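Side-chain contacts in TIR protein (Paracoccus denitrificans PD1222, PDB 3H16), which is of undefined function but belongs to the TIR-domain family, whose fold is a parallel beta sheet with helices packed on both of its faces: residues B[29-34]-B[82-87]; B[42-45]-B[49-52]; B[53-58]-B[67-72]. One frame throughout, in Å; residues are numbered along the deposited sequence.

Contact 1: B[29-34]-B[82-87]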
ATOM      1  N   TRP B  29     -23.511   7.584  10.045  1.00 31.24           N
ATOM      2  CA  TRP B  29     -24.517   6.738  10.685  1.00 33.50           C
ATOM      3  C   TRP B  29     -25.304   5.841   9.732  1.00 34.48           C
ATOM      4  O   TRP B  29     -25.570   4.676  10.035  1.00 35.53           O
ATOM      5  CB  TRP B  29     -25.489   7.577  11.528  1.00 34.20           C
ATOM      6  CG  TRP B  29     -26.549   8.287  10.758  1.00 36.78           C
ATOM      7  CD1 TRP B  29     -26.527   9.586  10.328  1.00 37.03           C
ATOM      8  CD2 TRP B  29     -27.813   7.749  10.348  1.00 39.15           C
ATOM      9  NE1 TRP B  29     -27.699   9.889   9.679  1.00 37.84           N
ATOM     10  CE2 TRP B  29     -28.508   8.782   9.676  1.00 38.81           C
ATOM     11  CE3 TRP B  29     -28.428   6.496  10.484  1.00 38.80           C
ATOM     12  CZ2 TRP B  29     -29.788   8.600   9.142  1.00 38.09           C
ATOM     13  CZ3 TRP B  29     -29.704   6.315   9.950  1.00 38.57           C
ATOM     14  CH2 TRP B  29     -30.366   7.363   9.289  1.00 38.74           C
ATOM     15  N   GLU B  30     -25.667   6.378   8.578  1.00 34.63           N
ATOM     16  CA  GLU B  30     -26.423   5.618   7.598  1.00 33.95           C
ATOM     17  C   GLU B  30     -25.735   4.319   7.178  1.00 35.11           C
ATOM     18  O   GLU B  30     -26.397   3.380   6.752  1.00 35.99           O
ATOM     19  CB  GLU B  30     -26.689   6.490   6.367  1.00 33.57           C
ATOM     20  CG  GLU B  30     -27.417   7.796   6.691  1.00 32.87           C
ATOM     21  CD  GLU B  30     -26.482   8.987   6.809  1.00 33.59           C
ATOM     22  OE1 GLU B  30     -25.411   8.866   7.440  1.00 29.21           O
ATOM     23  OE2 GLU B  30     -26.826  10.059   6.273  1.00 35.88           O
ATOM     24  N   ASP B  31     -24.411   4.256   7.296  1.00 34.86           N
ATOM     25  CA  ASP B  31     -23.690   3.049   6.904  1.00 35.61           C
ATOM     26  C   ASP B  31     -23.429   2.072   8.040  1.00 36.22           C
ATOM     27  O   ASP B  31     -22.879   1.000   7.800  1.00 35.68           O
ATOM     28  CB  ASP B  31     -22.352   3.394   6.239  1.00 32.13           C
ATOM     29  CG  ASP B  31     -22.529   4.090   4.908  1.00 32.33           C
ATOM     30  OD1 ASP B  31     -23.397   3.661   4.114  1.00 33.79           O
ATOM     31  OD2 ASP B  31     -21.796   5.063   4.644  1.00 28.88           O
ATOM     32  N   LYS B  32     -23.812   2.427   9.265  1.00 37.28           N
ATOM     33  CA  LYS B  32     -23.591   1.533  10.401  1.00 40.54           C
ATOM     34  C   LYS B  32     -24.364   0.235  10.252  1.00 44.07           C
ATOM     35  O   LYS B  32     -23.787  -0.855  10.261  1.00 42.52           O
ATOM     36  CB  LYS B  32     -23.999   2.179  11.727  1.00 38.37           C
ATOM     37  CG  LYS B  32     -23.929   1.193  12.896  1.00 36.97           C
ATOM     38  CD  LYS B  32     -24.412   1.780  14.214  1.00 37.76           C
ATOM     39  CE  LYS B  32     -23.308   2.527  14.948  1.00 38.76           C
ATOM     40  NZ  LYS B  32     -23.734   2.983  16.304  1.00 38.13           N
ATOM     41  N   ALA B  33     -25.676   0.369  10.121  1.00 52.17           N
ATOM     42  CA  ALA B  33     -26.564  -0.773   9.990  1.00 60.81           C
ATOM     43  C   ALA B  33     -26.035  -1.873   9.085  1.00 65.19           C
ATOM     44  O   ALA B  33     -25.721  -2.965   9.551  1.00 64.84           O
ATOM     45  CB  ALA B  33     -27.929  -0.307   9.490  1.00 64.09           C
ATOM     46  N   ASP B  34     -25.922  -1.573   7.798  1.00 68.19           N
ATOM     47  CA  ASP B  34     -25.485  -2.550   6.806  1.00 73.95           C
ATOM     48  C   ASP B  34     -23.998  -2.885   6.689  1.00 68.67           C
ATOM     49  O   ASP B  34     -23.578  -3.990   7.046  1.00 74.63           O
ATOM     50  CB  ASP B  34     -26.004  -2.131   5.429  1.00 86.39           C
ATOM     51  CG  ASP B  34     -25.475  -0.774   5.000  1.00 94.93           C
ATOM     52  OD1 ASP B  34     -25.594   0.187   5.790  1.00102.72           O
ATOM     53  OD2 ASP B  34     -24.940  -0.669   3.876  1.00 98.50           O
ATOM     54  N   SER B  82     -18.083   6.907   1.620  1.00 28.23           N
ATOM     55  CA  SER B  82     -19.250   6.644   0.784  1.00 28.50           C
ATOM     56  C   SER B  82     -20.020   7.938   0.534  1.00 29.77           C
ATOM     57  O   SER B  82     -19.724   8.983   1.123  1.00 30.55           O
ATOM     58  CB  SER B  82     -20.179   5.669   1.486  1.00 27.22           C
ATOM     59  OG  SER B  82     -20.771   6.311   2.603  1.00 26.81           O
ATOM     60  N   THR B  83     -21.024   7.857  -0.329  1.00 29.96           N
ATOM     61  CA  THR B  83     -21.852   9.011  -0.635  1.00 28.86           C
ATOM     62  C   THR B  83     -22.405   9.605   0.655  1.00 28.68           C
ATOM     63  O   THR B  83     -22.433  10.825   0.808  1.00 28.59           O
ATOM     64  CB  THR B  83     -23.030   8.623  -1.531  1.00 28.23           C
ATOM     65  OG1 THR B  83     -22.526   8.112  -2.767  1.00 31.58           O
ATOM     66  CG2 THR B  83     -23.916   9.829  -1.811  1.00 27.54           C
ATOM     67  N   HIS B  84     -22.854   8.736   1.563  1.00 28.64           N
ATOM     68  CA  HIS B  84     -23.412   9.144   2.859  1.00 27.81           C
ATOM     69  C   HIS B  84     -22.427   9.940   3.687  1.00 25.85           C
ATOM     70  O   HIS B  84     -22.801  10.900   4.359  1.00 24.09           O
ATOM     71  CB  HIS B  84     -23.833   7.925   3.685  1.00 27.99           C
ATOM     72  CG  HIS B  84     -25.017   7.203   3.135  1.00 30.78           C
ATOM     73  ND1 HIS B  84     -26.249   7.802   2.989  1.00 30.67           N
ATOM     74  CD2 HIS B  84     -25.160   5.931   2.697  1.00 31.60           C
ATOM     75  CE1 HIS B  84     -27.102   6.930   2.485  1.00 31.31           C
ATOM     76  NE2 HIS B  84     -26.466   5.787   2.299  1.00 33.65           N
ATOM     77  N   PHE B  85     -21.167   9.525   3.663  1.00 25.45           N
ATOM     78  CA  PHE B  85     -20.159  10.237   4.426  1.00 25.84           C
ATOM     79  C   PHE B  85     -19.837  11.541   3.703  1.00 26.30           C
ATOM     80  O   PHE B  85     -19.438  12.528   4.330  1.00 28.27           O
ATOM     81  CB  PHE B  85     -18.917   9.364   4.589  1.00 24.16           C
ATOM     82  CG  PHE B  85     -17.760  10.064   5.234  1.00 23.09           C
ATOM     83  CD1 PHE B  85     -16.865  10.804   4.470  1.00 20.70           C
ATOM     84  CD2 PHE B  85     -17.540   9.956   6.602  1.00 23.44           C
ATOM     85  CE1 PHE B  85     -15.768  11.420   5.053  1.00 23.82           C
ATOM     86  CE2 PHE B  85     -16.443  10.571   7.201  1.00 23.19           C
ATOM     87  CZ  PHE B  85     -15.552  11.304   6.423  1.00 23.95           C
ATOM     88  N   PHE B  86     -20.025  11.553   2.385  1.00 25.17           N
ATOM     89  CA  PHE B  86     -19.752  12.762   1.611  1.00 27.84           C
ATOM     90  C   PHE B  86     -20.851  13.808   1.778  1.00 29.63           C
ATOM     91  O   PHE B  86     -20.566  15.004   1.876  1.00 28.82           O
ATOM     92  CB  PHE B  86     -19.596  12.451   0.119  1.00 25.59           C
ATOM     93  CG  PHE B  86     -18.401  11.602  -0.210  1.00 24.99           C
ATOM     94  CD1 PHE B  86     -17.305  11.554   0.643  1.00 24.20           C
ATOM     95  CD2 PHE B  86     -18.350  10.894  -1.406  1.00 25.26           C
ATOM     96  CE1 PHE B  86     -16.166  10.809   0.306  1.00 25.61           C
ATOM     97  CE2 PHE B  86     -17.224  10.152  -1.752  1.00 26.86           C
ATOM     98  CZ  PHE B  86     -16.126  10.112  -0.890  1.00 27.97           C
ATOM     99  N   LYS B  87     -22.100  13.360   1.818  1.00 31.64           N
ATOM    100  CA  LYS B  87     -23.216  14.273   1.956  1.00 35.23           C
ATOM    101  C   LYS B  87     -23.333  14.915   3.324  1.00 34.77           C
ATOM    102  O   LYS B  87     -24.331  15.562   3.614  1.00 33.69           O
ATOM    103  CB  LYS B  87     -24.523  13.566   1.598  1.00 40.33           C
ATOM    104  CG  LYS B  87     -24.609  13.189   0.125  1.00 50.09           C
ATOM    105  CD  LYS B  87     -26.024  12.829  -0.292  1.00 56.41           C
ATOM    106  CE  LYS B  87     -26.099  12.534  -1.782  1.00 59.95           C
ATOM    107  NZ  LYS B  87     -27.483  12.185  -2.198  1.00 63.09           N
TER
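Glu30 and His84 mark the closest backbone approach, their CA atoms 6.6 Å apart, where the turn leading into helix 32-45 faces the short helix 83-86. The CB of Glu30 sits over one face of the His84 imidazole, 3.7 Å from the ring centroid and 14° off its normal, a CH-pi contact. Beyond CB the Glu30 chain bends at chi2, and the carboxylate stays beside the ND1 side of the ring, its plane 36° from the ring plane; OE1 forms a salt bridge with Lys88, whose NZ also donates to His84 O. Asp31 comes to the same ring obliquely, OD1 lying 3.2 Å from His84 CD2.

Both turns follow neighbouring strands, 21-28 and 74-81, at the carboxyl edge of the parallel sheet of the flavodoxin-like TIR fold. Here the buried part of the contact is polar. The hydroxyl OG of Ser82 donates to Asp31 OD2 at 2.6 Å, meeting the oxygen on its syn side and 17° out of the carboxylate plane. Ser82 is also the N-cap of helix 83-86: its OG, standing between the backbone N and the carbonyl carbon, accepts a weak 3.4 Å bond from Phe85 N while it donates to Asp31.

Contact 2: B[42-45]-B[49-52]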
ATOM      1  N   THR B  42     -16.714  -9.442  10.474  1.00 38.12           N
ATOM      2  CA  THR B  42     -15.653 -10.087   9.706  1.00 32.33           C
ATOM      3  C   THR B  42     -14.264  -9.818  10.267  1.00 30.74           C
ATOM      4  O   THR B  42     -13.438 -10.725  10.332  1.00 30.89           O
ATOM      5  CB  THR B  42     -15.683  -9.637   8.254  1.00 30.18           C
ATOM      6  OG1 THR B  42     -16.993  -9.862   7.730  1.00 28.57           O
ATOM      7  CG2 THR B  42     -14.671 -10.418   7.433  1.00 27.62           C
ATOM      8  N   LEU B  43     -14.002  -8.577  10.659  1.00 29.44           N
ATOM      9  CA  LEU B  43     -12.716  -8.221  11.232  1.00 30.06           C
ATOM     10  C   LEU B  43     -12.471  -8.921  12.573  1.00 32.82           C
ATOM     11  O   LEU B  43     -11.383  -9.451  12.812  1.00 34.25           O
ATOM     12  CB  LEU B  43     -12.631  -6.710  11.423  1.00 29.56           C
ATOM     13  CG  LEU B  43     -12.041  -5.853  10.303  1.00 27.44           C
ATOM     14  CD1 LEU B  43     -12.226  -4.377  10.658  1.00 26.64           C
ATOM     15  CD2 LEU B  43     -10.566  -6.177  10.129  1.00 25.81           C
ATOM     16  N   ARG B  44     -13.470  -8.922  13.454  1.00 34.14           N
ATOM     17  CA  ARG B  44     -13.320  -9.575  14.759  1.00 36.17           C
ATOM     18  C   ARG B  44     -13.128 -11.081  14.592  1.00 35.91           C
ATOM     19  O   ARG B  44     -12.326 -11.696  15.295  1.00 36.31           O
ATOM     20  CB  ARG B  44     -14.537  -9.303  15.642  1.00 38.13           C
ATOM     21  CG  ARG B  44     -14.682  -7.856  16.035  1.00 41.66           C
ATOM     22  CD  ARG B  44     -15.868  -7.644  16.941  1.00 45.20           C
ATOM     23  NE  ARG B  44     -16.182  -6.226  17.070  1.00 50.15           N
ATOM     24  CZ  ARG B  44     -17.225  -5.746  17.738  1.00 52.61           C
ATOM     25  NH1 ARG B  44     -18.065  -6.572  18.349  1.00 56.85           N
ATOM     26  NH2 ARG B  44     -17.437  -4.438  17.783  1.00 52.48           N
ATOM     27  N   ALA B  45     -13.872 -11.665  13.659  1.00 33.70           N
ATOM     28  CA  ALA B  45     -13.770 -13.090  13.374  1.00 30.70           C
ATOM     29  C   ALA B  45     -12.348 -13.407  12.953  1.00 30.98           C
ATOM     30  O   ALA B  45     -11.884 -14.531  13.133  1.00 35.21           O
ATOM     31  CB  ALA B  45     -14.731 -13.478  12.258  1.00 25.21           C
ATOM     32  N   GLU B  49      -9.523  -6.495  17.245  1.00 39.30           N
ATOM     33  CA  GLU B  49     -10.319  -5.947  18.335  1.00 41.63           C
ATOM     34  C   GLU B  49     -10.875  -4.664  17.711  1.00 39.88           C
ATOM     35  O   GLU B  49     -10.122  -3.729  17.423  1.00 40.15           O
ATOM     36  CB  GLU B  49      -9.415  -5.643  19.527  1.00 46.25           C
ATOM     37  CG  GLU B  49     -10.130  -5.532  20.848  1.00 54.32           C
ATOM     38  CD  GLU B  49     -11.074  -4.361  20.888  1.00 59.01           C
ATOM     39  OE1 GLU B  49     -10.651  -3.255  20.491  1.00 61.47           O
ATOM     40  OE2 GLU B  49     -12.230  -4.545  21.319  1.00 62.21           O
ATOM     41  N   VAL B  50     -12.189  -4.629  17.504  1.00 35.51           N
ATOM     42  CA  VAL B  50     -12.832  -3.502  16.842  1.00 31.09           C
ATOM     43  C   VAL B  50     -13.940  -2.772  17.598  1.00 30.97           C
ATOM     44  O   VAL B  50     -14.814  -3.406  18.193  1.00 32.27           O
ATOM     45  CB  VAL B  50     -13.461  -3.975  15.502  1.00 27.73           C
ATOM     46  CG1 VAL B  50     -13.889  -2.784  14.658  1.00 21.09           C
ATOM     47  CG2 VAL B  50     -12.491  -4.857  14.753  1.00 24.40           C
ATOM     48  N   TRP B  51     -13.899  -1.440  17.563  1.00 30.67           N
ATOM     49  CA  TRP B  51     -14.957  -0.628  18.153  1.00 30.83           C
ATOM     50  C   TRP B  51     -15.357   0.422  17.122  1.00 32.11           C
ATOM     51  O   TRP B  51     -14.534   0.863  16.318  1.00 30.37           O
ATOM     52  CB  TRP B  51     -14.550   0.001  19.504  1.00 30.53           C
ATOM     53  CG  TRP B  51     -13.465   1.028  19.534  1.00 28.56           C
ATOM     54  CD1 TRP B  51     -12.370   1.086  18.737  1.00 30.61           C
ATOM     55  CD2 TRP B  51     -13.308   2.074  20.509  1.00 29.21           C
ATOM     56  NE1 TRP B  51     -11.533   2.097  19.152  1.00 29.26           N
ATOM     57  CE2 TRP B  51     -12.086   2.719  20.237  1.00 27.32           C
ATOM     58  CE3 TRP B  51     -14.083   2.525  21.587  1.00 29.24           C
ATOM     59  CZ2 TRP B  51     -11.614   3.797  21.001  1.00 27.80           C
ATOM     60  CZ3 TRP B  51     -13.615   3.598  22.348  1.00 27.91           C
ATOM     61  CH2 TRP B  51     -12.390   4.221  22.046  1.00 26.88           C
ATOM     62  N   TYR B  52     -16.635   0.787  17.123  1.00 33.01           N
ATOM     63  CA  TYR B  52     -17.157   1.752  16.160  1.00 35.67           C
ATOM     64  C   TYR B  52     -18.525   2.316  16.553  1.00 36.57           C
ATOM     65  O   TYR B  52     -19.017   3.246  15.918  1.00 39.13           O
ATOM     66  CB  TYR B  52     -17.304   1.086  14.795  1.00 38.17           C
ATOM     67  CG  TYR B  52     -18.278  -0.067  14.817  1.00 37.90           C
ATOM     68  CD1 TYR B  52     -17.892  -1.312  15.311  1.00 37.85           C
ATOM     69  CD2 TYR B  52     -19.597   0.096  14.389  1.00 38.17           C
ATOM     70  CE1 TYR B  52     -18.792  -2.372  15.383  1.00 39.35           C
ATOM     71  CE2 TYR B  52     -20.511  -0.961  14.454  1.00 39.08           C
ATOM     72  CZ  TYR B  52     -20.098  -2.193  14.953  1.00 40.51           C
ATOM     73  OH  TYR B  52     -20.979  -3.251  15.026  1.00 42.14           O
TER
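Leu43 and Val50 form the tight, buried half of this contact: Leu43 CB lies 3.8 Å from Val50 CG2, the two side chains crossing at about a right angle. The same methyl also meets the aliphatic start of Arg44, 3.9 Å from its CG, and so touches two adjacent helix residues. Behind Leu43, Val145 and Leu148 of helix 141-153 continue the apolar layer, and Val50 rests on Ile25 of the adjoining strand.

The segments belong to the beta-alpha-beta unit of strand 21-28, helix 32-45 and strand 50-57; only three residues separate them, so the chain turns back at once, laying the start of the edge strand against the end of the helix. On the solvent side the packing gives way to one long, exposed arginine. Arg44 runs extended from CG to NE (chi2 -178°) and carries its guanidinium along the strand, where NH2 makes a weak hydrogen bond to Val50 O, 2.8 Å long but bent to 119° at the hydrogen. Beyond it NH2 comes to the edge of the Tyr52 ring, 3.4 Å from CE1, with the guanidinium and ring planes 51° apart. Tyr52 itself leans back on Val36, Glu37 and Ala40 of the same helix.

Contact 3: B[53-58]-B[67-72]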
ATOM      1  N   ASP B  53     -19.146   1.756  17.582  1.00 36.33           N
ATOM      2  CA  ASP B  53     -20.456   2.224  17.989  1.00 34.59           C
ATOM      3  C   ASP B  53     -20.511   3.722  18.298  1.00 35.39           C
ATOM      4  O   ASP B  53     -21.477   4.396  17.939  1.00 30.29           O
ATOM      5  CB  ASP B  53     -20.946   1.428  19.188  1.00 33.53           C
ATOM      6  CG  ASP B  53     -22.387   1.718  19.510  1.00 37.32           C
ATOM      7  OD1 ASP B  53     -23.242   1.485  18.630  1.00 38.23           O
ATOM      8  OD2 ASP B  53     -22.664   2.186  20.639  1.00 39.73           O
ATOM      9  N   ASP B  54     -19.480   4.245  18.960  1.00 37.04           N
ATOM     10  CA  ASP B  54     -19.436   5.665  19.296  1.00 40.07           C
ATOM     11  C   ASP B  54     -18.658   6.429  18.244  1.00 39.71           C
ATOM     12  O   ASP B  54     -17.965   7.403  18.553  1.00 41.85           O
ATOM     13  CB  ASP B  54     -18.776   5.889  20.663  1.00 46.32           C
ATOM     14  CG  ASP B  54     -19.740   5.686  21.830  1.00 49.08           C
ATOM     15  OD1 ASP B  54     -19.342   5.999  22.969  1.00 51.65           O
ATOM     16  OD2 ASP B  54     -20.885   5.220  21.620  1.00 49.32           O
ATOM     17  N   PHE B  55     -18.771   5.982  17.000  1.00 37.00           N
ATOM     18  CA  PHE B  55     -18.062   6.623  15.910  1.00 34.28           C
ATOM     19  C   PHE B  55     -18.940   6.895  14.698  1.00 33.92           C
ATOM     20  O   PHE B  55     -18.431   7.174  13.606  1.00 35.67           O
ATOM     21  CB  PHE B  55     -16.854   5.778  15.518  1.00 32.24           C
ATOM     22  CG  PHE B  55     -15.780   5.749  16.565  1.00 30.22           C
ATOM     23  CD1 PHE B  55     -14.905   6.821  16.713  1.00 29.47           C
ATOM     24  CD2 PHE B  55     -15.656   4.659  17.426  1.00 30.01           C
ATOM     25  CE1 PHE B  55     -13.921   6.812  17.701  1.00 28.63           C
ATOM     26  CE2 PHE B  55     -14.671   4.641  18.425  1.00 28.75           C
ATOM     27  CZ  PHE B  55     -13.806   5.718  18.559  1.00 29.70           C
ATOM     28  N   SER B  56     -20.256   6.814  14.890  1.00 31.45           N
ATOM     29  CA  SER B  56     -21.201   7.107  13.814  1.00 30.41           C
ATOM     30  C   SER B  56     -21.216   8.624  13.701  1.00 28.51           C
ATOM     31  O   SER B  56     -21.181   9.324  14.711  1.00 25.70           O
ATOM     32  CB  SER B  56     -22.595   6.616  14.168  1.00 31.91           C
ATOM     33  OG  SER B  56     -22.557   5.259  14.548  1.00 39.67           O
ATOM     34  N   LEU B  57     -21.267   9.138  12.482  1.00 26.66           N
ATOM     35  CA  LEU B  57     -21.266  10.576  12.304  1.00 25.76           C
ATOM     36  C   LEU B  57     -22.569  11.142  11.732  1.00 26.80           C
ATOM     37  O   LEU B  57     -23.280  10.479  10.964  1.00 23.43           O
ATOM     38  CB  LEU B  57     -20.072  10.960  11.432  1.00 26.94           C
ATOM     39  CG  LEU B  57     -18.732  10.533  12.060  1.00 28.53           C
ATOM     40  CD1 LEU B  57     -17.615  10.649  11.040  1.00 28.45           C
ATOM     41  CD2 LEU B  57     -18.437  11.390  13.285  1.00 28.95           C
ATOM     42  N   ARG B  58     -22.867  12.376  12.134  1.00 29.71           N
ATOM     43  CA  ARG B  58     -24.056  13.109  11.701  1.00 33.33           C
ATOM     44  C   ARG B  58     -23.630  14.535  11.334  1.00 31.38           C
ATOM     45  O   ARG B  58     -22.667  15.061  11.896  1.00 28.83           O
ATOM     46  CB  ARG B  58     -25.085  13.131  12.829  1.00 40.45           C
ATOM     47  CG  ARG B  58     -25.442  11.738  13.330  1.00 52.29           C
ATOM     48  CD  ARG B  58     -26.399  11.783  14.507  1.00 61.47           C
ATOM     49  NE  ARG B  58     -25.835  12.487  15.651  1.00 70.64           N
ATOM     50  CZ  ARG B  58     -26.488  12.687  16.792  1.00 77.03           C
ATOM     51  NH1 ARG B  58     -27.728  12.233  16.939  1.00 79.13           N
ATOM     52  NH2 ARG B  58     -25.901  13.337  17.789  1.00 81.47           N
ATOM     53  N   ILE B  67     -11.821  11.601  15.392  1.00 36.95           N
ATOM     54  CA  ILE B  67     -10.597  10.945  14.954  1.00 34.99           C
ATOM     55  C   ILE B  67      -9.564  10.929  16.072  1.00 39.49           C
ATOM     56  O   ILE B  67      -8.913   9.910  16.304  1.00 39.64           O
ATOM     57  CB  ILE B  67     -10.005  11.646  13.704  1.00 30.32           C
ATOM     58  CG1 ILE B  67     -10.943  11.464  12.511  1.00 26.70           C
ATOM     59  CG2 ILE B  67      -8.656  11.049  13.347  1.00 27.53           C
ATOM     60  CD1 ILE B  67     -11.048  10.037  12.021  1.00 26.13           C
ATOM     61  N   ASP B  68      -9.411  12.056  16.766  1.00 46.17           N
ATOM     62  CA  ASP B  68      -8.449  12.144  17.870  1.00 52.26           C
ATOM     63  C   ASP B  68      -8.774  11.075  18.896  1.00 50.92           C
ATOM     64  O   ASP B  68      -7.903  10.318  19.314  1.00 52.37           O
ATOM     65  CB  ASP B  68      -8.515  13.520  18.540  1.00 60.67           C
ATOM     66  CG  ASP B  68      -8.104  14.646  17.610  1.00 67.98           C
ATOM     67  OD1 ASP B  68      -6.955  14.630  17.121  1.00 72.93           O
ATOM     68  OD2 ASP B  68      -8.932  15.549  17.371  1.00 71.80           O
ATOM     69  N   LYS B  69     -10.041  11.023  19.292  1.00 49.56           N
ATOM     70  CA  LYS B  69     -10.519  10.047  20.260  1.00 47.02           C
ATOM     71  C   LYS B  69     -10.172   8.643  19.787  1.00 46.36           C
ATOM     72  O   LYS B  69      -9.492   7.895  20.493  1.00 46.82           O
ATOM     73  CB  LYS B  69     -12.038  10.171  20.431  1.00 47.01           C
ATOM     74  CG  LYS B  69     -12.655   9.140  21.369  1.00 47.16           C
ATOM     75  CD  LYS B  69     -14.176   9.236  21.374  1.00 48.04           C
ATOM     76  CE  LYS B  69     -14.814   8.114  22.180  1.00 50.08           C
ATOM     77  NZ  LYS B  69     -16.303   8.112  22.041  1.00 52.14           N
ATOM     78  N   GLY B  70     -10.639   8.294  18.588  1.00 44.86           N
ATOM     79  CA  GLY B  70     -10.368   6.975  18.043  1.00 41.06           C
ATOM     80  C   GLY B  70      -8.893   6.604  18.025  1.00 38.41           C
ATOM     81  O   GLY B  70      -8.520   5.466  18.322  1.00 36.84           O
ATOM     82  N   LEU B  71      -8.048   7.569  17.681  1.00 35.39           N
ATOM     83  CA  LEU B  71      -6.619   7.329  17.609  1.00 34.56           C
ATOM     84  C   LEU B  71      -5.970   7.316  18.982  1.00 37.87           C
ATOM     85  O   LEU B  71      -4.856   6.815  19.148  1.00 37.64           O
ATOM     86  CB  LEU B  71      -5.962   8.381  16.709  1.00 28.67           C
ATOM     87  CG  LEU B  71      -6.169   8.177  15.204  1.00 22.81           C
ATOM     88  CD1 LEU B  71      -5.832   9.445  14.439  1.00 22.02           C
ATOM     89  CD2 LEU B  71      -5.297   7.031  14.742  1.00 17.46           C
ATOM     90  N   GLY B  72      -6.678   7.850  19.969  1.00 40.67           N
ATOM     91  CA  GLY B  72      -6.144   7.886  21.319  1.00 45.29           C
ATOM     92  C   GLY B  72      -6.161   6.546  22.035  1.00 46.42           C
ATOM     93  O   GLY B  72      -5.437   6.357  23.013  1.00 49.32           O
TER
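Phe55 pushes the CE1-CZ side of its ring against the backbone of Gly70, with CE1 3.6 Å and CZ 3.7 Å from Gly70 CA. The amide nitrogen of Gly70 is almost as near, 3.7 Å from CE1, so within this contact the ring is met mainly by main chain. A glycine at this point of helix 63-73 leaves no CB between them, and the buried aromatic can settle directly on the helix surface. The CB of Phe55 does not point at the helix; the torsion chi1 (-69°) sets CG anti to the carbonyl carbon and brings the ring across.

Next to this buried contact lies an exposed, looser one. Lys69 reaches back from the helix fully extended, every torsion near 180°, and holds its NZ beside Asp54. The pairing is a long salt bridge, NZ to OD1 3.8 Å, and NZ is slightly nearer the aliphatic CB of Asp54, at 3.6 Å. The same ammonium hangs 5.3 Å from the Phe55 ring centroid, 24° off the normal: at most a weak cation-pi attraction.

In the TIR fold this joins the edge strand 50-57, at the irregular turn interrupting it, to the helix that follows. Phe55 also touches Ser66 of that helix, meets Trp51 of its own strand edge-to-face and touches Phe24 of the neighbouring strand 21-28, while Ile67 and Leu71 carry the helix further across the sheet, onto Phe24 and Ile109 of strand 109-113.

How the contacts relate
All three contacts lie in one TIR domain. Contacts 2 and 3 each join a strand to a helix next to it in the chain, whereas contact 1 joins the turns at the carboxyl ends of adjacent strands. Contacts 1 and 2 share helix 32-45, one at its start and one at its end, with centres 18 Å apart; contacts 2 and 3 share the edge strand 50-57, with centres 15 Å apart. Along the chain contact 2 closes before contact 3 opens, and both fall between the two segments of contact 1. Contacts 1 and 3, centred 14 Å apart, touch directly: Lys32 NZ pairs with Asp53 OD1 at 2.8 Å in a salt bridge. The edge strand is thus packed against the helix before it and the helix after it.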